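Local structure of YJHT (Escherichia coli, 2UVK) at residues K233-S238 and G295-S300; S254-G259 and V336-K341; F220-T225 and L229-L234; F115-K120 and K199-W204; Y69-I74 and Q178-A183. The protein speeds the interconversion of the alpha and beta anomers of N-acetylneuraminate (sialic acid) in the periplasm of the bacterium. All blocks are in the same frame, centred on the assembly; numbering follows the deposited sequence.

In the fold
The protein is a Kelch-type beta-propeller of four-stranded antiparallel blades, and four of the five contacts join one blade to the next. Contact 3 alone lies within a blade, as the outer hairpin, and it alone has strand-pairing hydrogen bonds between its segments. Contact 4 reaches the same sheet from its inner side, and contact 1 continues from K233 and L234 into the linker leading to the following blade, whose second strand enters contact 2. Contacts 2, 4 and 5 are buried: aliphatic packing in contact 2, a ring under a threonine in contact 4, two aromatic rims in contact 5. Contacts 1 and 3 are partly exposed and mix polar bonds with CH-pi packing.

Contact 1: K233-S238 and G295-S300; sequences KLAPVS and GKWDKS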
# COMPACT_ATOMS: atom_id res chain seq x y z
N LYS B 233 19.76 -12.69 -4.37
CA LYS B 233 19.78 -12.46 -5.79
C LYS B 233 20.55 -13.57 -6.45
O LYS B 233 21.75 -13.72 -6.20
CB LYS B 233 20.45 -11.14 -6.15
CG LYS B 233 19.59 -9.93 -5.97
CD LYS B 233 20.36 -8.68 -6.35
CE LYS B 233 19.49 -7.46 -6.40
NZ LYS B 233 20.29 -6.27 -6.73
N LEU B 234 19.90 -14.32 -7.31
CA LEU B 234 20.54 -15.37 -8.06
C LEU B 234 21.04 -14.83 -9.38
O LEU B 234 20.88 -13.65 -9.70
CB LEU B 234 19.62 -16.58 -8.27
CG LEU B 234 19.03 -17.30 -7.06
CD1 LEU B 234 18.37 -18.62 -7.51
CD2 LEU B 234 20.11 -17.55 -6.00
N ALA B 235 21.66 -15.69 -10.18
CA ALA B 235 22.07 -15.31 -11.51
C ALA B 235 20.83 -14.96 -12.30
O ALA B 235 19.81 -15.63 -12.18
CB ALA B 235 22.81 -16.45 -12.20
N PRO B 236 20.90 -13.88 -13.09
CA PRO B 236 19.77 -13.49 -13.91
C PRO B 236 19.52 -14.40 -15.09
O PRO B 236 20.35 -15.26 -15.44
CB PRO B 236 20.16 -12.10 -14.38
CG PRO B 236 21.67 -12.08 -14.31
CD PRO B 236 22.03 -12.96 -13.21
N VAL B 237 18.37 -14.17 -15.72
CA VAL B 237 17.94 -14.95 -16.85
C VAL B 237 17.10 -14.05 -17.75
O VAL B 237 16.48 -13.08 -17.30
CB VAL B 237 17.17 -16.21 -16.40
CG1 VAL B 237 15.84 -15.83 -15.78
CG2 VAL B 237 16.96 -17.19 -17.56
N SER B 238 17.11 -14.38 -19.03
CA SER B 238 16.51 -13.56 -20.06
C SER B 238 17.16 -12.17 -20.12
O SER B 238 16.51 -11.15 -20.30
CB SER B 238 14.97 -13.50 -19.89
OG SER B 238 14.35 -13.36 -21.15
N GLY B 295 22.44 -25.42 -10.29
CA GLY B 295 22.69 -24.06 -9.84
C GLY B 295 23.12 -23.08 -10.93
O GLY B 295 23.65 -22.02 -10.61
N LYS B 296 22.94 -23.45 -12.20
CA LYS B 296 23.36 -22.57 -13.32
C LYS B 296 22.29 -22.54 -14.40
O LYS B 296 21.66 -23.55 -14.64
CB LYS B 296 24.67 -23.07 -13.92
CG LYS B 296 25.62 -23.64 -12.88
CD LYS B 296 27.07 -23.42 -13.28
CE LYS B 296 27.97 -23.99 -12.23
NZ LYS B 296 29.21 -23.24 -11.72
N TRP B 297 22.09 -21.38 -15.04
CA TRP B 297 21.11 -21.23 -16.14
C TRP B 297 21.72 -21.55 -17.49
O TRP B 297 22.87 -21.17 -17.74
CB TRP B 297 20.63 -19.78 -16.23
CG TRP B 297 19.70 -19.33 -15.17
CD1 TRP B 297 19.97 -18.46 -14.15
CD2 TRP B 297 18.33 -19.67 -15.05
NE1 TRP B 297 18.85 -18.25 -13.40
CE2 TRP B 297 17.82 -18.98 -13.93
CE3 TRP B 297 17.47 -20.48 -15.77
CZ2 TRP B 297 16.51 -19.12 -13.51
CZ3 TRP B 297 16.17 -20.61 -15.35
CH2 TRP B 297 15.71 -19.94 -14.23
N ASP B 298 20.98 -22.21 -18.37
CA ASP B 298 21.38 -22.27 -19.78
C ASP B 298 20.15 -22.20 -20.69
O ASP B 298 19.11 -22.69 -20.31
CB ASP B 298 22.16 -23.55 -20.08
CG ASP B 298 23.56 -23.55 -19.46
OD1 ASP B 298 24.41 -22.76 -19.93
OD2 ASP B 298 23.81 -24.34 -18.53
N LYS B 299 20.28 -21.59 -21.87
CA LYS B 299 19.25 -21.70 -22.91
C LYS B 299 19.25 -23.13 -23.43
O LYS B 299 20.25 -23.60 -24.00
CB LYS B 299 19.50 -20.72 -24.06
CG LYS B 299 18.33 -20.58 -25.03
N SER B 300 18.16 -23.84 -23.18
CA SER B 300 18.12 -25.29 -23.31
C SER B 300 17.12 -25.78 -24.34
O SER B 300 17.20 -26.90 -24.78
CB SER B 300 17.79 -25.91 -21.95
OG SER B 300 17.71 -27.32 -22.02
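W297 lays one face of its indole against V237 and turns the pyrrole edge to A235. CB of V237 stands 3.8 Å from the centroid of the five-membered ring, close to the ring normal, and the two methyls spread over the same face: CG2 reaches CE3 of W297 at 3.8 Å, whereas CG1 lies beside CZ2 of W297 at 4.1 Å. With chi1 at 68°, CG1 sits between the backbone N and the carbonyl carbon, which puts CG2, anti to N, on the CD2-CE3 side and CG1 on the CZ2 side. At the ring edge, NE1 of W297 gives a weak, bent hydrogen bond to O of A235 (3.0 Å, 130° at the hydrogen), and CB of A235 meets CD1 of the same ring at 4.0 Å. The loop after strand 230-233 here crosses to the outermost strand, 296-302, of the following propeller blade, where H290 of strand 284-293 touches both V237 and W297, and W292 meets the indole.

Contact 2: S254-G259 and V336-K341; sequences SLIFAG and VLITVK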
# COMPACT_ATOMS: atom_id res chain seq x y z
N SER B 254 15.64 -28.92 -11.25
CA SER B 254 16.08 -27.86 -12.15
C SER B 254 14.90 -26.97 -12.53
O SER B 254 13.88 -27.47 -12.93
CB SER B 254 16.64 -28.49 -13.41
OG SER B 254 17.56 -29.51 -13.04
N LEU B 255 15.06 -25.66 -12.40
CA LEU B 255 13.91 -24.77 -12.74
C LEU B 255 13.77 -24.64 -14.26
O LEU B 255 14.76 -24.54 -14.97
CB LEU B 255 14.06 -23.36 -12.15
CG LEU B 255 14.41 -23.12 -10.69
CD1 LEU B 255 14.60 -21.62 -10.50
CD2 LEU B 255 13.36 -23.65 -9.74
N ILE B 256 12.52 -24.64 -14.75
CA ILE B 256 12.21 -24.35 -16.15
C ILE B 256 11.59 -22.95 -16.21
O ILE B 256 10.63 -22.69 -15.48
CB ILE B 256 11.19 -25.34 -16.72
CG1 ILE B 256 11.71 -26.77 -16.63
CG2 ILE B 256 10.88 -24.99 -18.19
CD1 ILE B 256 10.62 -27.80 -16.77
N PHE B 257 12.16 -22.07 -17.03
CA PHE B 257 11.58 -20.71 -17.29
C PHE B 257 11.44 -20.53 -18.79
O PHE B 257 12.42 -20.61 -19.52
CB PHE B 257 12.46 -19.60 -16.73
CG PHE B 257 11.89 -18.18 -16.90
CD1 PHE B 257 10.66 -17.86 -16.38
CD2 PHE B 257 12.63 -17.17 -17.52
CE1 PHE B 257 10.15 -16.55 -16.50
CE2 PHE B 257 12.13 -15.88 -17.66
CZ PHE B 257 10.85 -15.58 -17.15
N ALA B 258 10.21 -20.28 -19.23
CA ALA B 258 9.90 -20.23 -20.66
C ALA B 258 9.03 -19.03 -21.00
O ALA B 258 8.19 -18.63 -20.24
CB ALA B 258 9.22 -21.50 -21.12
N GLY B 259 9.26 -18.49 -22.19
CA GLY B 259 8.41 -17.43 -22.72
C GLY B 259 8.45 -16.13 -21.96
O GLY B 259 9.44 -15.79 -21.32
N VAL B 336 1.23 -26.89 -23.51
CA VAL B 336 2.58 -27.37 -23.78
C VAL B 336 3.07 -28.07 -22.52
O VAL B 336 2.73 -27.66 -21.40
CB VAL B 336 3.54 -26.18 -24.10
CG1 VAL B 336 4.89 -26.67 -24.65
CG2 VAL B 336 2.87 -25.21 -25.08
N LEU B 337 3.87 -29.12 -22.69
CA LEU B 337 4.53 -29.78 -21.59
C LEU B 337 6.05 -29.68 -21.80
O LEU B 337 6.56 -30.06 -22.87
CB LEU B 337 4.08 -31.23 -21.49
CG LEU B 337 4.34 -31.91 -20.15
CD1 LEU B 337 3.61 -31.27 -18.96
CD2 LEU B 337 3.94 -33.38 -20.29
N ILE B 338 6.76 -29.14 -20.82
CA ILE B 338 8.21 -29.05 -20.86
C ILE B 338 8.76 -29.98 -19.79
O ILE B 338 8.50 -29.80 -18.61
CB ILE B 338 8.72 -27.60 -20.66
CG1 ILE B 338 8.03 -26.66 -21.66
CG2 ILE B 338 10.23 -27.52 -20.88
CD1 ILE B 338 8.36 -25.18 -21.49
N THR B 339 9.50 -31.00 -20.23
CA THR B 339 10.11 -31.95 -19.30
C THR B 339 11.63 -31.89 -19.46
O THR B 339 12.13 -31.59 -20.54
CB THR B 339 9.66 -33.40 -19.59
OG1 THR B 339 8.27 -33.44 -19.93
CG2 THR B 339 9.94 -34.29 -18.36
N VAL B 340 12.35 -32.17 -18.38
CA VAL B 340 13.80 -32.30 -18.48
C VAL B 340 14.17 -33.78 -18.45
O VAL B 340 13.83 -34.49 -17.50
CB VAL B 340 14.57 -31.54 -17.36
CG1 VAL B 340 14.25 -30.04 -17.42
CG2 VAL B 340 14.26 -32.12 -15.98
N LYS B 341 14.80 -34.24 -19.53
CA LYS B 341 15.52 -35.51 -19.57
C LYS B 341 16.97 -35.04 -19.60
O LYS B 341 17.46 -34.60 -20.63
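I256 and I338 meet methyl to methyl at the tight centre of this interface, CG2 of I256 lying 3.7 Å from CG2 of I338. In both residues CG1 lies beside the backbone N, anti to the carbonyl carbon (chi1 -59° and -53°), which leaves CG2 anti to N and pointing toward the other strand, and the side chains pass each other at a slant. CD1 of I256 carries on to the backbone, 3.4 Å from O of I338, while CD1 of I338 turns the other way and rests 3.8 Å from CB of A258. These three buried residues form a close aliphatic layer with no hydrogen bond between the segments. Toward V340 the fit is looser: CG1 of I256 comes only to 4.2 Å from CG1 of V340, which is partly exposed, and beyond it S254 makes no close contact with 336-341. The strand axes remain 8.8 Å apart, at 145°, as expected of two sheets packed face to face rather than paired edge to edge. Strand 254-262 belongs to one propeller blade and strand 335-341 to the next; L319 and I321 of strand 318-322 extend the layer beside I256 and I338, and L291 of strand 284-293 touches V340.

Contact 3: F220-T225 and L229-L234; sequences FELDFT and LKWNKL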
# COMPACT_ATOMS: atom_id res chain seq x y z
N PHE B 220 15.12 -13.84 -7.93
CA PHE B 220 15.26 -13.83 -6.49
C PHE B 220 14.90 -15.17 -5.89
O PHE B 220 13.96 -15.82 -6.33
CB PHE B 220 14.37 -12.75 -5.88
CG PHE B 220 14.61 -11.38 -6.44
CD1 PHE B 220 15.70 -10.64 -6.02
CD2 PHE B 220 13.73 -10.82 -7.36
CE1 PHE B 220 15.93 -9.41 -6.52
CE2 PHE B 220 13.94 -9.55 -7.86
CZ PHE B 220 15.05 -8.84 -7.44
N GLU B 221 15.64 -15.57 -4.87
CA GLU B 221 15.37 -16.77 -4.14
C GLU B 221 14.98 -16.40 -2.72
O GLU B 221 15.70 -15.65 -2.01
CB GLU B 221 16.64 -17.63 -4.12
CG GLU B 221 16.49 -18.95 -3.48
CD GLU B 221 17.81 -19.66 -3.51
OE1 GLU B 221 18.64 -19.33 -2.62
OE2 GLU B 221 18.02 -20.43 -4.48
N LEU B 222 13.87 -16.94 -2.28
CA LEU B 222 13.44 -16.86 -0.90
C LEU B 222 13.79 -18.19 -0.27
O LEU B 222 13.32 -19.22 -0.72
CB LEU B 222 11.92 -16.62 -0.79
CG LEU B 222 11.42 -15.21 -1.16
CD1 LEU B 222 11.76 -14.77 -2.60
CD2 LEU B 222 9.89 -15.13 -0.94
N ASP B 223 14.61 -18.14 0.78
CA ASP B 223 15.10 -19.31 1.48
C ASP B 223 14.46 -19.38 2.87
O ASP B 223 14.79 -18.60 3.76
CB ASP B 223 16.61 -19.19 1.53
CG ASP B 223 17.27 -20.38 2.22
OD1 ASP B 223 16.57 -21.18 2.87
OD2 ASP B 223 18.52 -20.49 2.12
N PHE B 224 13.53 -20.31 3.03
CA PHE B 224 12.82 -20.53 4.28
C PHE B 224 13.45 -21.65 5.13
O PHE B 224 12.80 -22.11 6.06
CB PHE B 224 11.37 -20.96 4.00
CG PHE B 224 10.47 -19.88 3.39
CD1 PHE B 224 9.66 -19.11 4.20
CD2 PHE B 224 10.40 -19.70 2.01
CE1 PHE B 224 8.82 -18.15 3.65
CE2 PHE B 224 9.54 -18.74 1.46
CZ PHE B 224 8.78 -17.98 2.29
N THR B 225 14.67 -22.08 4.82
CA THR B 225 15.27 -23.25 5.48
C THR B 225 15.68 -22.99 6.93
O THR B 225 15.77 -23.92 7.74
CB THR B 225 16.51 -23.78 4.72
OG1 THR B 225 17.50 -22.74 4.61
CG2 THR B 225 16.14 -24.28 3.34
N LEU B 229 13.75 -15.93 7.41
CA LEU B 229 13.67 -15.88 5.95
C LEU B 229 14.87 -15.12 5.41
O LEU B 229 15.24 -14.06 5.93
CB LEU B 229 12.36 -15.20 5.50
CG LEU B 229 12.21 -14.86 4.01
CD1 LEU B 229 12.19 -16.07 3.09
CD2 LEU B 229 10.93 -14.05 3.81
N LYS B 230 15.48 -15.68 4.39
CA LYS B 230 16.62 -15.08 3.73
C LYS B 230 16.31 -14.89 2.25
O LYS B 230 15.78 -15.78 1.60
CB LYS B 230 17.84 -15.99 3.91
CG LYS B 230 19.10 -15.51 3.22
CD LYS B 230 19.70 -14.34 3.96
CE LYS B 230 20.88 -13.77 3.21
NZ LYS B 230 21.40 -12.53 3.86
N TRP B 231 16.68 -13.72 1.74
CA TRP B 231 16.49 -13.34 0.33
C TRP B 231 17.84 -13.25 -0.37
O TRP B 231 18.78 -12.63 0.17
CB TRP B 231 15.84 -11.96 0.25
CG TRP B 231 14.50 -11.84 0.85
CD1 TRP B 231 14.20 -11.84 2.16
CD2 TRP B 231 13.26 -11.67 0.14
NE1 TRP B 231 12.84 -11.69 2.34
CE2 TRP B 231 12.24 -11.60 1.11
CE3 TRP B 231 12.91 -11.58 -1.21
CZ2 TRP B 231 10.88 -11.41 0.78
CZ3 TRP B 231 11.54 -11.39 -1.55
CH2 TRP B 231 10.55 -11.34 -0.55
N ASN B 232 17.93 -13.84 -1.56
CA ASN B 232 19.16 -13.88 -2.35
C ASN B 232 18.86 -13.46 -3.78
O ASN B 232 17.82 -13.83 -4.35
CB ASN B 232 19.72 -15.31 -2.40
CG ASN B 232 20.10 -15.85 -1.05
OD1 ASN B 232 19.62 -16.92 -0.63
ND2 ASN B 232 20.98 -15.14 -0.35
N LYS B 233 19.76 -12.69 -4.37
CA LYS B 233 19.78 -12.46 -5.79
C LYS B 233 20.55 -13.57 -6.45
O LYS B 233 21.75 -13.72 -6.20
CB LYS B 233 20.45 -11.14 -6.15
CG LYS B 233 19.59 -9.93 -5.97
CD LYS B 233 20.36 -8.68 -6.35
CE LYS B 233 19.49 -7.46 -6.40
NZ LYS B 233 20.29 -6.27 -6.73
N LEU B 234 19.90 -14.32 -7.31
CA LEU B 234 20.54 -15.37 -8.06
C LEU B 234 21.04 -14.83 -9.38
O LEU B 234 20.88 -13.65 -9.70
CB LEU B 234 19.62 -16.58 -8.27
CG LEU B 234 19.03 -17.30 -7.06
CD1 LEU B 234 18.37 -18.62 -7.51
CD2 LEU B 234 20.11 -17.55 -6.00
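L222 runs along the face of W231, its neighbour in a non-hydrogen-bonded pair of the hairpin. Its CB touches CD1 of L229 at 3.9 Å. With CG anti to the carbonyl carbon (chi1 -72°), the branch point then lies 3.9 Å from the centroid of the six-membered indole ring, over the face; CD1 of L222 reaches CZ3 of W231 at 3.5 Å, and CD2 reaches CH2 at 3.9 Å. With W231 replaced by an alanine, L222 would probably lose its aromatic cover and a gap would open along the hairpin. Farther on, CD1 of L229 sits over the centre of the F224 ring. The backbones are tied at the hydrogen-bonded pairs E221-N232 and D223-K230, E221 N to N232 O being 2.8 Å, and D223 OD1 takes T225 N in an Asx turn near the hairpin end. Strand 219-223 is bonded on its other edge to strand 202-206, strand 230-233 forms the outer edge of the blade, and L170 of the preceding blade touches L222 and L229.

Contact 4: F115-K120 and K199-W204; sequences FVHNGK and KGDKTW
OG1 of T203 lies over the face of the F115 ring, 3.3 Å from CE1, and is hydrogen-bonded to ND2 of N198, which ties this buried hydroxyl to the neighbouring strand. The methyl shares the same face: CG2 of T203 stands 3.8 Å from the centroid of the F115 ring, 8° off its normal, a CH-pi contact, so both branches of the threonine lie over the ring. F115 meets it by holding CG between the backbone N and the carbonyl carbon (chi1 61°). Replacing F115 by a serine is likely to cost the CG2 methyl of T203 its aromatic partner and open a gap between the two strands. The segments belong to adjacent blades of the Kelch propeller, and each includes the tight turn of an inner hairpin: type I' from H117 to K120, and type II' from K199 to K202. The ring carbon CE1 of H117 faces the carboxylate, inclined 62° to the imidazole, with OD1 of D201 at 3.1 Å and near the ring plane, and ND1 of H117 lies 3.6 Å from O of G200, but no hydrogen bond joins H117 to either residue. F224, from the blade of D201, stacks on the imidazole.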
# COMPACT_ATOMS: atom_id res chain seq x y z
N PHE B 115 2.20 -18.35 -3.92
CA PHE B 115 2.66 -19.72 -3.70
C PHE B 115 2.20 -20.24 -2.35
O PHE B 115 1.85 -19.46 -1.46
CB PHE B 115 4.19 -19.83 -3.84
CG PHE B 115 4.98 -19.01 -2.84
CD1 PHE B 115 5.53 -19.60 -1.72
CD2 PHE B 115 5.22 -17.65 -3.05
CE1 PHE B 115 6.29 -18.85 -0.82
CE2 PHE B 115 5.97 -16.92 -2.14
CZ PHE B 115 6.50 -17.52 -1.02
N VAL B 116 2.19 -21.56 -2.21
CA VAL B 116 1.74 -22.19 -0.96
C VAL B 116 2.98 -22.68 -0.20
O VAL B 116 3.84 -23.37 -0.77
CB VAL B 116 0.75 -23.38 -1.24
CG1 VAL B 116 0.31 -24.06 0.07
CG2 VAL B 116 -0.50 -22.88 -2.00
N HIS B 117 3.07 -22.28 1.06
CA HIS B 117 4.14 -22.76 1.94
C HIS B 117 3.57 -23.04 3.33
O HIS B 117 2.88 -22.22 3.93
CB HIS B 117 5.26 -21.74 1.97
CG HIS B 117 6.37 -22.07 2.91
ND1 HIS B 117 7.33 -23.01 2.63
CD2 HIS B 117 6.68 -21.56 4.13
CE1 HIS B 117 8.18 -23.08 3.64
NE2 HIS B 117 7.80 -22.21 4.56
N ASN B 118 3.79 -24.27 3.82
CA ASN B 118 3.28 -24.66 5.12
C ASN B 118 1.82 -24.26 5.37
O ASN B 118 1.49 -23.68 6.42
CB ASN B 118 4.18 -24.10 6.24
CG ASN B 118 5.62 -24.67 6.19
OD1 ASN B 118 6.54 -24.08 6.76
ND2 ASN B 118 5.80 -25.77 5.49
N GLY B 119 0.96 -24.58 4.42
CA GLY B 119 -0.48 -24.46 4.57
C GLY B 119 -1.03 -23.05 4.43
O GLY B 119 -2.19 -22.80 4.75
N LYS B 120 -0.19 -22.12 3.98
CA LYS B 120 -0.60 -20.71 3.85
C LYS B 120 -0.31 -20.24 2.43
O LYS B 120 0.59 -20.75 1.76
CB LYS B 120 0.18 -19.84 4.84
CG LYS B 120 -0.18 -20.13 6.31
CD LYS B 120 0.82 -19.57 7.29
CE LYS B 120 0.43 -19.97 8.73
NZ LYS B 120 1.19 -19.23 9.76
N LYS B 199 9.41 -24.98 -4.22
CA LYS B 199 9.67 -26.39 -3.96
C LYS B 199 10.20 -26.48 -2.54
O LYS B 199 11.28 -26.01 -2.27
CB LYS B 199 10.68 -26.95 -4.96
CG LYS B 199 10.94 -28.45 -4.79
CD LYS B 199 11.90 -28.98 -5.84
N GLY B 200 9.39 -27.03 -1.65
CA GLY B 200 9.77 -27.14 -0.24
C GLY B 200 10.07 -25.78 0.35
O GLY B 200 9.28 -24.85 0.21
N ASP B 201 11.25 -25.64 0.94
CA ASP B 201 11.61 -24.42 1.67
C ASP B 201 12.26 -23.36 0.78
O ASP B 201 12.80 -22.38 1.29
CB ASP B 201 12.51 -24.76 2.87
CG ASP B 201 11.73 -25.29 4.05
OD1 ASP B 201 10.50 -25.12 4.13
OD2 ASP B 201 12.37 -25.93 4.94
N LYS B 202 12.18 -23.54 -0.55
CA LYS B 202 12.68 -22.54 -1.50
C LYS B 202 11.58 -22.04 -2.43
O LYS B 202 10.77 -22.83 -2.89
CB LYS B 202 13.78 -23.11 -2.37
CG LYS B 202 15.01 -23.61 -1.59
CD LYS B 202 15.69 -22.52 -0.79
CE LYS B 202 16.97 -23.05 -0.12
NZ LYS B 202 17.99 -23.41 -1.14
N THR B 203 11.58 -20.73 -2.67
CA THR B 203 10.73 -20.14 -3.72
C THR B 203 11.58 -19.19 -4.56
O THR B 203 12.44 -18.48 -4.04
CB THR B 203 9.59 -19.39 -3.07
OG1 THR B 203 8.77 -20.32 -2.35
CG2 THR B 203 8.76 -18.61 -4.15
N TRP B 204 11.32 -19.19 -5.86
CA TRP B 204 12.02 -18.36 -6.82
C TRP B 204 11.04 -17.41 -7.51
O TRP B 204 9.94 -17.82 -7.84
CB TRP B 204 12.70 -19.25 -7.86
CG TRP B 204 13.71 -20.18 -7.27
CD1 TRP B 204 15.02 -19.89 -7.05
CD2 TRP B 204 13.51 -21.54 -6.82
NE1 TRP B 204 15.64 -20.98 -6.49
CE2 TRP B 204 14.74 -21.99 -6.33
CE3 TRP B 204 12.41 -22.39 -6.77
CZ2 TRP B 204 14.91 -23.29 -5.81
CZ3 TRP B 204 12.58 -23.68 -6.26
CH2 TRP B 204 13.83 -24.10 -5.78

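Contact 5: Y69-I74 and Q178-A183; sequences YVFGGI and QQWSYA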
# COMPACT_ATOMS: atom_id res chain seq x y z
N TYR B 69 -8.51 -21.18 -3.67
CA TYR B 69 -8.55 -19.74 -3.31
C TYR B 69 -8.10 -18.91 -4.50
O TYR B 69 -7.13 -19.24 -5.13
CB TYR B 69 -7.65 -19.45 -2.12
CG TYR B 69 -8.13 -20.17 -0.89
CD1 TYR B 69 -9.01 -19.59 -0.02
CD2 TYR B 69 -7.74 -21.49 -0.64
CE1 TYR B 69 -9.54 -20.29 1.10
CE2 TYR B 69 -8.24 -22.19 0.47
CZ TYR B 69 -9.12 -21.59 1.34
OH TYR B 69 -9.61 -22.29 2.45
N VAL B 70 -8.83 -17.83 -4.78
CA VAL B 70 -8.50 -16.88 -5.86
C VAL B 70 -8.27 -15.50 -5.23
O VAL B 70 -9.07 -15.05 -4.41
CB VAL B 70 -9.60 -16.81 -6.95
CG1 VAL B 70 -9.28 -15.73 -7.98
CG2 VAL B 70 -9.76 -18.18 -7.63
N PHE B 71 -7.17 -14.87 -5.62
CA PHE B 71 -6.70 -13.61 -5.04
C PHE B 71 -6.66 -12.49 -6.11
O PHE B 71 -5.96 -12.58 -7.11
CB PHE B 71 -5.29 -13.80 -4.48
CG PHE B 71 -5.22 -14.86 -3.45
CD1 PHE B 71 -5.42 -14.57 -2.11
CD2 PHE B 71 -4.92 -16.16 -3.84
CE1 PHE B 71 -5.37 -15.60 -1.15
CE2 PHE B 71 -4.86 -17.19 -2.88
CZ PHE B 71 -5.07 -16.90 -1.55
N GLY B 72 -7.40 -11.42 -5.84
CA GLY B 72 -7.26 -10.19 -6.59
C GLY B 72 -7.54 -10.24 -8.06
O GLY B 72 -8.51 -10.88 -8.51
N GLY B 73 -6.69 -9.54 -8.82
CA GLY B 73 -6.84 -9.35 -10.25
C GLY B 73 -7.38 -7.97 -10.60
O GLY B 73 -7.68 -7.16 -9.74
N ILE B 74 -7.47 -7.75 -11.89
CA ILE B 74 -7.93 -6.49 -12.46
C ILE B 74 -9.32 -6.71 -13.07
O ILE B 74 -9.53 -7.60 -13.87
CB ILE B 74 -7.02 -6.06 -13.60
CG1 ILE B 74 -5.60 -5.77 -13.09
CG2 ILE B 74 -7.58 -4.77 -14.26
CD1 ILE B 74 -4.59 -5.73 -14.22
N GLN B 178 -8.62 -16.79 7.71
CA GLN B 178 -8.88 -15.86 6.58
C GLN B 178 -8.23 -14.49 6.73
O GLN B 178 -8.65 -13.53 6.06
CB GLN B 178 -10.37 -15.71 6.28
CG GLN B 178 -11.04 -17.07 6.22
CD GLN B 178 -12.53 -17.04 5.96
OE1 GLN B 178 -13.14 -15.99 5.85
NE2 GLN B 178 -13.15 -18.24 5.89
N GLN B 179 -7.21 -14.42 7.59
CA GLN B 179 -6.52 -13.18 7.89
C GLN B 179 -5.20 -13.11 7.18
O GLN B 179 -4.58 -14.13 6.84
CB GLN B 179 -6.27 -13.04 9.39
CG GLN B 179 -7.50 -13.13 10.25
CD GLN B 179 -8.55 -12.14 9.86
OE1 GLN B 179 -8.36 -10.93 9.99
NE2 GLN B 179 -9.68 -12.63 9.34
N TRP B 180 -4.75 -11.86 6.99
CA TRP B 180 -3.48 -11.52 6.31
C TRP B 180 -2.43 -11.08 7.31
O TRP B 180 -2.72 -10.29 8.19
CB TRP B 180 -3.70 -10.38 5.30
CG TRP B 180 -4.51 -10.83 4.16
CD1 TRP B 180 -5.88 -10.82 4.05
CD2 TRP B 180 -4.02 -11.36 2.93
NE1 TRP B 180 -6.25 -11.34 2.85
CE2 TRP B 180 -5.14 -11.71 2.15
CE3 TRP B 180 -2.74 -11.68 2.46
CZ2 TRP B 180 -5.01 -12.28 0.87
CZ3 TRP B 180 -2.60 -12.23 1.19
CH2 TRP B 180 -3.74 -12.54 0.41
N SER B 181 -1.22 -11.59 7.14
CA SER B 181 -0.11 -11.25 8.02
C SER B 181 1.10 -10.74 7.24
O SER B 181 1.32 -11.11 6.09
CB SER B 181 0.31 -12.49 8.83
OG SER B 181 -0.73 -12.91 9.69
N TYR B 182 1.89 -9.91 7.91
CA TYR B 182 3.21 -9.58 7.42
C TYR B 182 4.11 -10.82 7.51
O TYR B 182 4.25 -11.41 8.60
CB TYR B 182 3.80 -8.47 8.26
CG TYR B 182 5.24 -8.12 7.91
CD1 TYR B 182 5.54 -7.11 7.01
CD2 TYR B 182 6.31 -8.82 8.49
CE1 TYR B 182 6.86 -6.79 6.69
CE2 TYR B 182 7.62 -8.52 8.16
CZ TYR B 182 7.89 -7.50 7.27
OH TYR B 182 9.21 -7.16 6.95
N ALA B 183 4.72 -11.21 6.39
CA ALA B 183 5.62 -12.37 6.32
C ALA B 183 7.06 -12.02 6.00
O ALA B 183 7.96 -12.86 6.12
CB ALA B 183 5.08 -13.37 5.34
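F71 sets one side of its ring, CD1 and CE1, against the outer corner of the W180 indole, where CD1 lies 3.6 Å from CH2 and CE1 lies 3.9 Å from CZ2. The ring planes stand at 81° and the centroid of the phenyl is 5.8 Å from that of the six-membered indole ring, yet neither ring sits over the other: the pair meets rim to rim, with CD1 of F71 near the plane of the indole. They bridge widely spaced backbones, CA of F71 and CA of W180 being 12.0 Å apart, and only these two buried residues touch. Strand 67-71 is the second strand of one Kelch propeller blade, and strand 179-185 is the outermost strand of the next, so the aromatic pair bridges two neighbouring sheets. F173 of strand 169-174 joins it, meeting F71 edge-to-face and also the indole, while V88 packs on both residues. NE1 of W180 forms a weak hydrogen bond with OG of S103. Elsewhere on the outer strand the second subunit docks: Q179 OE1 is hydrogen-bonded to NZ of K159 of that subunit, and Y182 N to OD1 of its D163.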